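Local coordinates for cleavage and polyadenylation specificity factor 100 KD subunit (Methanosarcina mazei, PDB 2XR1), which cleaves RNA as a two-zinc metallo-beta-lactamase/beta-CASP nuclease and, as a homodimeric archaeal factor, probably terminates transcription by cutting the nascent transcript, at the zinc ion site and the interface of chains A and B. Coordinates in Å, arbitrary orientation; residue numbers count along the deposited sequence, not the author numbering. Chains: chain A/B, Cleavage and polyadenylation specificity factor 100 KD subunit.

Contact 1: the zinc ion site. Residues chain A 212, 244-245, 247, 249-250, 332, 355, 382, 421, 539, 582-583, 607. With ZN (zinc ion), chain C; ZN (zinc ion), chain D.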
# COMPACT_ATOMS: atom_id res chain seq x y z
N ASP A 212 -6.63 0.38 -15.84
CA ASP A 212 -5.73 -0.26 -16.82
C ASP A 212 -5.01 -1.50 -16.30
O ASP A 212 -4.85 -1.71 -15.09
CB ASP A 212 -4.76 0.77 -17.46
CG ASP A 212 -5.49 1.78 -18.42
OD1 ASP A 212 -6.62 1.46 -18.88
OD2 ASP A 212 -4.92 2.89 -18.74
N THR A 244 -8.91 2.56 -20.15
CA THR A 244 -8.94 3.92 -20.65
C THR A 244 -9.01 3.95 -22.18
O THR A 244 -9.72 4.77 -22.76
CB THR A 244 -7.67 4.68 -20.21
OG1 THR A 244 -6.53 4.09 -20.82
CG2 THR A 244 -7.47 4.62 -18.69
N HIS A 245 -8.26 3.07 -22.83
CA HIS A 245 -8.33 2.95 -24.28
C HIS A 245 -7.77 1.60 -24.71
O HIS A 245 -7.27 0.83 -23.90
CB HIS A 245 -7.62 4.13 -24.99
CG HIS A 245 -6.13 4.16 -24.83
ND1 HIS A 245 -5.52 4.49 -23.65
CD2 HIS A 245 -5.13 3.94 -25.71
CE1 HIS A 245 -4.21 4.46 -23.81
NE2 HIS A 245 -3.95 4.13 -25.06
N HIS A 247 -5.35 0.34 -26.53
CA HIS A 247 -3.96 -0.06 -26.75
C HIS A 247 -3.54 -1.19 -25.82
O HIS A 247 -3.88 -1.19 -24.63
CB HIS A 247 -3.01 1.13 -26.55
CG HIS A 247 -2.91 2.02 -27.73
ND1 HIS A 247 -2.60 3.37 -27.62
CD2 HIS A 247 -3.05 1.77 -29.06
CE1 HIS A 247 -2.55 3.89 -28.84
NE2 HIS A 247 -2.83 2.95 -29.72
N ASP A 249 -0.87 -1.84 -24.33
CA ASP A 249 -0.13 -1.40 -23.16
C ASP A 249 -1.06 -0.84 -22.14
O ASP A 249 -0.61 -0.33 -21.17
CB ASP A 249 1.01 -0.41 -23.52
CG ASP A 249 0.51 0.94 -24.15
OD1 ASP A 249 -0.20 0.90 -25.17
OD2 ASP A 249 0.87 2.05 -23.65
N HIS A 250 -2.37 -0.96 -22.32
CA HIS A 250 -3.35 -0.58 -21.26
C HIS A 250 -4.42 -1.58 -20.94
O HIS A 250 -4.96 -1.50 -19.84
CB HIS A 250 -4.04 0.72 -21.63
CG HIS A 250 -3.09 1.85 -21.77
ND1 HIS A 250 -2.96 2.83 -20.82
CD2 HIS A 250 -2.15 2.09 -22.71
CE1 HIS A 250 -1.99 3.66 -21.20
NE2 HIS A 250 -1.49 3.24 -22.35
N HIS A 332 -6.88 10.59 -28.32
CA HIS A 332 -5.69 9.75 -28.56
C HIS A 332 -6.00 8.70 -29.62
O HIS A 332 -5.39 8.68 -30.67
CB HIS A 332 -5.28 9.10 -27.23
CG HIS A 332 -4.15 8.12 -27.33
ND1 HIS A 332 -2.90 8.46 -27.81
CD2 HIS A 332 -4.06 6.83 -26.94
CE1 HIS A 332 -2.11 7.41 -27.74
NE2 HIS A 332 -2.78 6.41 -27.20
N ASP A 355 -3.80 8.02 -22.05
CA ASP A 355 -3.04 8.66 -23.12
C ASP A 355 -3.98 9.69 -23.74
O ASP A 355 -5.18 9.42 -23.85
CB ASP A 355 -2.56 7.62 -24.15
CG ASP A 355 -1.50 6.62 -23.57
OD1 ASP A 355 -1.04 6.78 -22.40
OD2 ASP A 355 -1.16 5.66 -24.31
N THR A 382 4.44 10.93 -22.07
CA THR A 382 5.24 10.27 -23.12
C THR A 382 6.22 11.23 -23.79
O THR A 382 7.39 10.90 -23.99
CB THR A 382 4.40 9.63 -24.24
OG1 THR A 382 3.25 8.95 -23.71
CG2 THR A 382 5.29 8.65 -25.04
N VAL A 421 -4.56 0.01 -34.41
CA VAL A 421 -5.32 1.23 -34.20
C VAL A 421 -4.47 2.34 -33.58
O VAL A 421 -3.80 2.14 -32.57
CB VAL A 421 -6.52 0.99 -33.31
CG1 VAL A 421 -6.10 0.39 -32.04
CG2 VAL A 421 -7.25 2.29 -33.11
N TYR A 539 6.71 7.75 -31.57
CA TYR A 539 7.84 7.34 -30.72
C TYR A 539 8.01 5.83 -30.69
O TYR A 539 7.06 5.06 -30.92
CB TYR A 539 7.71 7.87 -29.28
CG TYR A 539 6.77 7.07 -28.44
CD1 TYR A 539 5.41 7.22 -28.58
CD2 TYR A 539 7.24 6.16 -27.50
CE1 TYR A 539 4.51 6.47 -27.81
CE2 TYR A 539 6.36 5.41 -26.71
CZ TYR A 539 4.99 5.57 -26.88
OH TYR A 539 4.07 4.84 -26.15
N GLY A 582 -0.31 10.27 -31.77
CA GLY A 582 -1.57 10.45 -31.05
C GLY A 582 -1.42 10.93 -29.62
O GLY A 582 -2.38 10.93 -28.88
N HIS A 583 -0.21 11.35 -29.22
CA HIS A 583 0.06 11.95 -27.91
C HIS A 583 0.31 13.45 -27.97
O HIS A 583 0.90 13.96 -28.92
CB HIS A 583 1.32 11.35 -27.29
CG HIS A 583 1.19 9.91 -26.93
ND1 HIS A 583 0.70 9.49 -25.71
CD2 HIS A 583 1.50 8.79 -27.62
CE1 HIS A 583 0.70 8.17 -25.68
NE2 HIS A 583 1.20 7.72 -26.81
N HIS A 607 3.77 7.01 -17.52
CA HIS A 607 3.75 6.74 -18.95
C HIS A 607 4.75 7.62 -19.75
O HIS A 607 4.39 8.43 -20.60
CB HIS A 607 2.33 6.91 -19.47
CG HIS A 607 2.09 6.27 -20.80
ND1 HIS A 607 2.50 6.84 -21.98
CD2 HIS A 607 1.44 5.14 -21.14
CE1 HIS A 607 2.12 6.08 -22.99
NE2 HIS A 607 1.46 5.04 -22.51
ZN ZN C . -2.17 4.47 -26.07
ZN ZN D . -0.10 4.08 -23.72

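Contact 2: the interface of chains A and B. Residues chain A 226, 632-635; chain B 183, 185, 636, 638.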
# COMPACT_ATOMS: atom_id res chain seq x y z
N TYR A 226 2.99 -5.54 -11.42
CA TYR A 226 3.09 -6.26 -10.16
C TYR A 226 1.69 -6.63 -9.65
O TYR A 226 1.20 -6.03 -8.72
CB TYR A 226 3.86 -5.44 -9.11
CG TYR A 226 5.29 -5.12 -9.49
CD1 TYR A 226 6.32 -5.99 -9.20
CD2 TYR A 226 5.60 -3.96 -10.15
CE1 TYR A 226 7.60 -5.70 -9.55
CE2 TYR A 226 6.88 -3.66 -10.51
CZ TYR A 226 7.88 -4.53 -10.20
OH TYR A 226 9.17 -4.21 -10.54
N THR A 632 6.27 6.16 -8.82
CA THR A 632 7.19 5.00 -8.89
C THR A 632 6.36 3.74 -8.75
O THR A 632 5.41 3.71 -7.99
CB THR A 632 8.27 5.07 -7.77
OG1 THR A 632 9.18 6.14 -8.06
CG2 THR A 632 9.07 3.77 -7.64
N ASN A 633 6.70 2.69 -9.51
CA ASN A 633 5.98 1.44 -9.38
C ASN A 633 6.12 0.96 -7.96
O ASN A 633 7.21 0.99 -7.37
CB ASN A 633 6.52 0.36 -10.32
CG ASN A 633 6.17 0.60 -11.78
OD1 ASN A 633 5.26 1.34 -12.13
ND2 ASN A 633 6.94 -0.05 -12.65
N LEU A 634 4.97 0.55 -7.42
CA LEU A 634 4.80 -0.02 -6.07
C LEU A 634 4.74 0.98 -4.93
O LEU A 634 4.64 0.57 -3.80
CB LEU A 634 5.83 -1.13 -5.76
CG LEU A 634 5.77 -2.38 -6.67
CD1 LEU A 634 6.86 -3.36 -6.28
CD2 LEU A 634 4.40 -3.08 -6.64
N GLU A 635 4.79 2.29 -5.22
CA GLU A 635 4.55 3.33 -4.22
C GLU A 635 3.05 3.59 -4.15
O GLU A 635 2.32 3.32 -5.10
CB GLU A 635 5.34 4.60 -4.54
CG GLU A 635 6.89 4.37 -4.56
CD GLU A 635 7.75 5.60 -4.18
OE1 GLU A 635 7.50 6.70 -4.73
OE2 GLU A 635 8.71 5.45 -3.36
N TRP B 183 12.37 -6.45 -4.61
CA TRP B 183 12.04 -5.10 -4.23
C TRP B 183 11.84 -5.05 -2.72
O TRP B 183 11.70 -6.10 -2.06
CB TRP B 183 10.82 -4.57 -4.96
CG TRP B 183 9.66 -5.47 -5.07
CD1 TRP B 183 9.28 -6.16 -6.16
CD2 TRP B 183 8.67 -5.73 -4.07
NE1 TRP B 183 8.14 -6.85 -5.91
CE2 TRP B 183 7.75 -6.61 -4.62
CE3 TRP B 183 8.47 -5.30 -2.77
CZ2 TRP B 183 6.67 -7.09 -3.91
CZ3 TRP B 183 7.43 -5.80 -2.06
CH2 TRP B 183 6.52 -6.66 -2.64
N ARG B 185 9.80 -2.31 0.18
CA ARG B 185 9.02 -1.13 0.42
C ARG B 185 8.50 -1.02 1.83
O ARG B 185 8.42 -1.98 2.52
CB ARG B 185 7.91 -1.04 -0.57
CG ARG B 185 7.12 -2.27 -0.70
CD ARG B 185 6.19 -2.15 -1.88
NE ARG B 185 5.15 -3.14 -1.73
CZ ARG B 185 3.89 -3.01 -2.08
NH1 ARG B 185 3.43 -1.91 -2.65
NH2 ARG B 185 3.09 -4.02 -1.86
N THR B 636 3.00 4.22 0.69
CA THR B 636 4.02 3.19 0.63
C THR B 636 5.15 3.75 -0.21
O THR B 636 4.97 4.22 -1.30
CB THR B 636 3.53 1.85 -0.02
OG1 THR B 636 2.40 1.37 0.68
CG2 THR B 636 4.60 0.73 0.06
N ARG B 638 8.95 2.99 -1.99
CA ARG B 638 9.83 1.93 -2.48
C ARG B 638 11.29 2.26 -2.21
O ARG B 638 11.76 3.36 -2.47
CB ARG B 638 9.62 1.68 -3.94
CG ARG B 638 10.33 0.47 -4.45
CD ARG B 638 9.89 0.19 -5.85
NE ARG B 638 10.66 -0.86 -6.46
CZ ARG B 638 10.44 -1.28 -7.69
NH1 ARG B 638 9.47 -0.74 -8.45
NH2 ARG B 638 11.15 -2.29 -8.15
O HOH W 1 9.15 -1.46 -11.57

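Contact 3: the interface of chains A and B. Residues chain A 185, 208, 229-231, 237, 636; chain B 185, 229-231, 634.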
# COMPACT_ATOMS: atom_id res chain seq x y z
N ARG A 185 -6.42 6.94 -1.86
CA ARG A 185 -5.05 6.81 -2.28
C ARG A 185 -4.90 6.03 -3.60
O ARG A 185 -5.84 5.39 -4.04
CB ARG A 185 -4.29 6.14 -1.19
CG ARG A 185 -4.93 4.91 -0.69
CD ARG A 185 -4.23 4.42 0.56
NE ARG A 185 -4.56 3.01 0.74
CZ ARG A 185 -3.75 2.07 1.20
NH1 ARG A 185 -2.51 2.34 1.59
NH2 ARG A 185 -4.20 0.86 1.31
N ARG A 208 -11.98 -0.51 -4.21
CA ARG A 208 -10.72 -0.68 -4.91
C ARG A 208 -11.06 -0.76 -6.38
O ARG A 208 -11.87 -1.58 -6.76
CB ARG A 208 -10.00 -1.95 -4.41
CG ARG A 208 -9.40 -1.75 -3.02
CD ARG A 208 -9.55 -2.95 -2.12
NE ARG A 208 -10.95 -3.34 -1.98
CZ ARG A 208 -11.79 -2.95 -1.02
NH1 ARG A 208 -11.41 -2.12 -0.06
NH2 ARG A 208 -13.05 -3.38 -1.02
N VAL A 229 0.81 -8.65 -5.45
CA VAL A 229 1.04 -8.00 -4.16
C VAL A 229 -0.24 -7.89 -3.36
O VAL A 229 -1.31 -7.84 -3.92
CB VAL A 229 1.58 -6.56 -4.38
CG1 VAL A 229 3.01 -6.64 -4.92
CG2 VAL A 229 0.64 -5.76 -5.29
N PRO A 230 -0.12 -7.78 -2.03
CA PRO A 230 -1.29 -7.69 -1.15
C PRO A 230 -2.39 -6.69 -1.58
O PRO A 230 -3.56 -6.92 -1.29
CB PRO A 230 -0.67 -7.29 0.16
CG PRO A 230 0.67 -7.93 0.14
CD PRO A 230 1.13 -7.76 -1.25
N GLU A 231 -2.05 -5.61 -2.29
CA GLU A 231 -3.03 -4.59 -2.67
C GLU A 231 -3.90 -5.05 -3.84
O GLU A 231 -4.89 -4.41 -4.18
CB GLU A 231 -2.33 -3.31 -3.16
CG GLU A 231 -1.41 -2.65 -2.19
CD GLU A 231 -0.01 -3.22 -2.21
OE1 GLU A 231 0.23 -4.45 -2.00
OE2 GLU A 231 0.88 -2.40 -2.43
N GLN A 237 -11.29 -8.70 -4.15
CA GLN A 237 -11.39 -7.41 -3.48
C GLN A 237 -11.53 -6.23 -4.47
O GLN A 237 -11.74 -5.08 -4.04
CB GLN A 237 -10.16 -7.21 -2.58
CG GLN A 237 -8.97 -6.56 -3.28
CD GLN A 237 -7.75 -6.41 -2.39
OE1 GLN A 237 -7.49 -5.32 -1.92
NE2 GLN A 237 -6.99 -7.50 -2.20
N THR A 636 2.56 4.04 -3.00
CA THR A 636 1.16 4.43 -2.89
C THR A 636 1.21 5.82 -2.38
O THR A 636 1.94 6.08 -1.45
CB THR A 636 0.33 3.55 -1.88
OG1 THR A 636 0.38 2.18 -2.27
CG2 THR A 636 -1.14 3.94 -1.84
N ARG B 185 9.80 -2.31 0.18
CA ARG B 185 9.02 -1.13 0.42
C ARG B 185 8.50 -1.02 1.83
O ARG B 185 8.42 -1.98 2.52
CB ARG B 185 7.91 -1.04 -0.57
CG ARG B 185 7.12 -2.27 -0.70
CD ARG B 185 6.19 -2.15 -1.88
NE ARG B 185 5.15 -3.14 -1.73
CZ ARG B 185 3.89 -3.01 -2.08
NH1 ARG B 185 3.43 -1.91 -2.65
NH2 ARG B 185 3.09 -4.02 -1.86
N VAL B 229 -6.60 -2.73 6.30
CA VAL B 229 -6.33 -2.48 4.89
C VAL B 229 -5.67 -3.64 4.23
O VAL B 229 -5.01 -4.41 4.88
CB VAL B 229 -5.35 -1.26 4.70
CG1 VAL B 229 -6.01 0.01 5.12
CG2 VAL B 229 -3.99 -1.48 5.42
N PRO B 230 -5.77 -3.74 2.90
CA PRO B 230 -5.29 -4.93 2.19
C PRO B 230 -3.85 -5.32 2.45
O PRO B 230 -3.53 -6.47 2.30
CB PRO B 230 -5.47 -4.54 0.73
CG PRO B 230 -6.62 -3.71 0.75
CD PRO B 230 -6.52 -2.88 1.99
N GLU B 231 -3.02 -4.38 2.85
CA GLU B 231 -1.61 -4.64 3.11
C GLU B 231 -1.36 -5.38 4.39
O GLU B 231 -0.27 -5.85 4.58
CB GLU B 231 -0.83 -3.31 3.26
CG GLU B 231 -0.83 -2.43 2.04
CD GLU B 231 -2.07 -1.57 1.89
OE1 GLU B 231 -3.21 -2.07 1.93
OE2 GLU B 231 -1.92 -0.38 1.70
N LEU B 634 -0.60 5.67 5.39
CA LEU B 634 -1.21 4.98 4.25
C LEU B 634 -0.52 5.14 2.93
O LEU B 634 -1.01 4.61 1.96
CB LEU B 634 -2.73 5.23 4.09
CG LEU B 634 -3.61 4.76 5.25
CD1 LEU B 634 -5.01 5.18 4.99
CD2 LEU B 634 -3.51 3.24 5.45

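Contact 1: the zinc ion site
The HxHxDH signature of the metallo-beta-lactamase fold, A:His245, A:His247, A:Asp249 and A:His250, supplies four ligands of a dinuclear zinc centre, the catalytic site of this nuclease; A:His332, A:Asp355 and A:His607 add further ones. A:Asp355 is the bridge: its carboxylate OD2 binds both metals, 2.0 Å from the zinc of chain D, and the two ions stand 3.2 Å apart. Opposite this shared oxygen, A:His247 ND1 binds the zinc of chain C at 2.0 Å, making an angle of 167° with A:Asp355 OD2, while A:Asp249 OD2 takes the corresponding place on the other ion, at 163°. The remaining histidines, A:His245 and A:His332 on one metal and A:His250 and A:His607 on the other, all use NE2. Neither shell is a regular tetrahedron, so further ligands, such as water, may be unseen.

A second shell fixes the rotation of the rings. A:Asp212 OD2 accepts from A:His250 ND1 at 2.9 Å, the donor lying above the carboxylate plane, and from the hydroxyl A:Thr244 OG1 on its syn lone pair. That hydroxyl in turn receives A:His245 ND1. This linkage to a carboxylate would be expected to make the imidazoles more electron-rich ligands. A:His332, with CG anti to its backbone N (chi1 175°), directs ND1 almost straight at the carbonyl A:Gly582 O, 2.7 Å away. A:His607 ND1 meets A:Thr382 OG1 at 2.8 Å, close to the imidazole plane.

Contact 2: the interface of chains A and B
B:Arg638 lies extended across the chain A segment 632-635 and grips it at both ends. At its root, the backbone N donates to the carboxylate A:Glu635 OE2 at 2.8 Å, on the anti lone pair. At its tip, NH1 reaches the carbonyl A:Asn633 O at 3.0 Å, approaching from above the carbonyl plane. Between these bonds the methylene CD passes the methyl A:Thr632 CG2, the two side chains crossing at about a right angle. Beside it, B:Arg185 NH1 meets A:Leu634 O at 3.0 Å, within the carbonyl plane and on a lone pair.

A:Leu634 sends its CD1 methyl over one face of the B:Trp183 indole, 3.5 Å from the centroid of the five-membered ring. The same methyl lies over the phenol ring of A:Tyr226, which meets the indole edge-to-face with the planes at 90°.

Farther out, a water at the edge of the guanidinium, in its plane, joins A:Tyr226 OH, A:Asn633 ND2 and B:Arg638 NH1, which would help to fix the rotation of that group. The straight chain of B:Arg638, with CG anti to the backbone N (chi1 -171°), carries the guanidinium there. In the homodimer, this patch joins the C-terminal segment of one subunit to strand 636-638 and the start of strand 185-190 of the other.

Contact 3: the interface of chains A and B
The carboxylate oxygen B:Glu231 OE2 is held by two donors from one guanidinium: A:Arg185 NH2 at 2.6 Å, on the syn lone pair, and A:Arg185 NH1 at 2.8 Å, nearly along the C-O axis. The side chains meet tip to tip with their planes 18° apart, forming an end-on salt bridge in which both nitrogens converge on one oxygen. A:Arg185 NH1 also donates to the carbonyl B:Leu634 O at 2.7 Å, on an in-plane lone pair, so the guanidinium is pinned between a side chain and a main chain of the partner.

In the two-fold counterpart the bonds are shared a little differently, a difference that may lie within the precision of the model. B:Arg185 again comes end-on, but spreads over both oxygens: NH1 lies 2.6 Å from A:Glu231 OE2, whereas NH2 bonds A:Glu231 OE1 at 2.9 Å and also reaches OE2. Every one of these bonds uses a syn lone pair. Each arginine starts in the crowded position between backbone N and carbonyl carbon (chi1 50°) and then runs straight to NE, while each glutamate bends at chi2 to present its carboxylate. A:Glu231 OE2 and B:Glu231 OE2 stand 5.4 Å apart; if both carboxylates are charged, the arginines would offset their repulsion.

Around the salt bridges, A:Pro230 and B:Pro230 pack near the two-fold axis. B:Pro230 also fits against A:Gln237 and the aliphatic part of A:Arg208, steadied within chain A by an almost straight bond, A:Arg208 NE to A:Gln237 O, 2.8 Å long.

Contacts 2 and 3 are neighbouring patches of one two-fold interface, their C-alpha centres about 11 Å apart, and B:Arg185 belongs to both, tying the C-terminal segment of contact 2 to the salt bridges of contact 3. Strand 185-190, which this arginine begins, and strand 636-638 serve the interface in each subunit. Contact 1 lies within a single chain; its C-alpha centre is about 22 Å from that of contact 2 and about 26 Å from that of contact 3. The zinc ligands seen all come from one chain, and the homodimer carries two separate nuclease centres whose relative placement the interface would help to set.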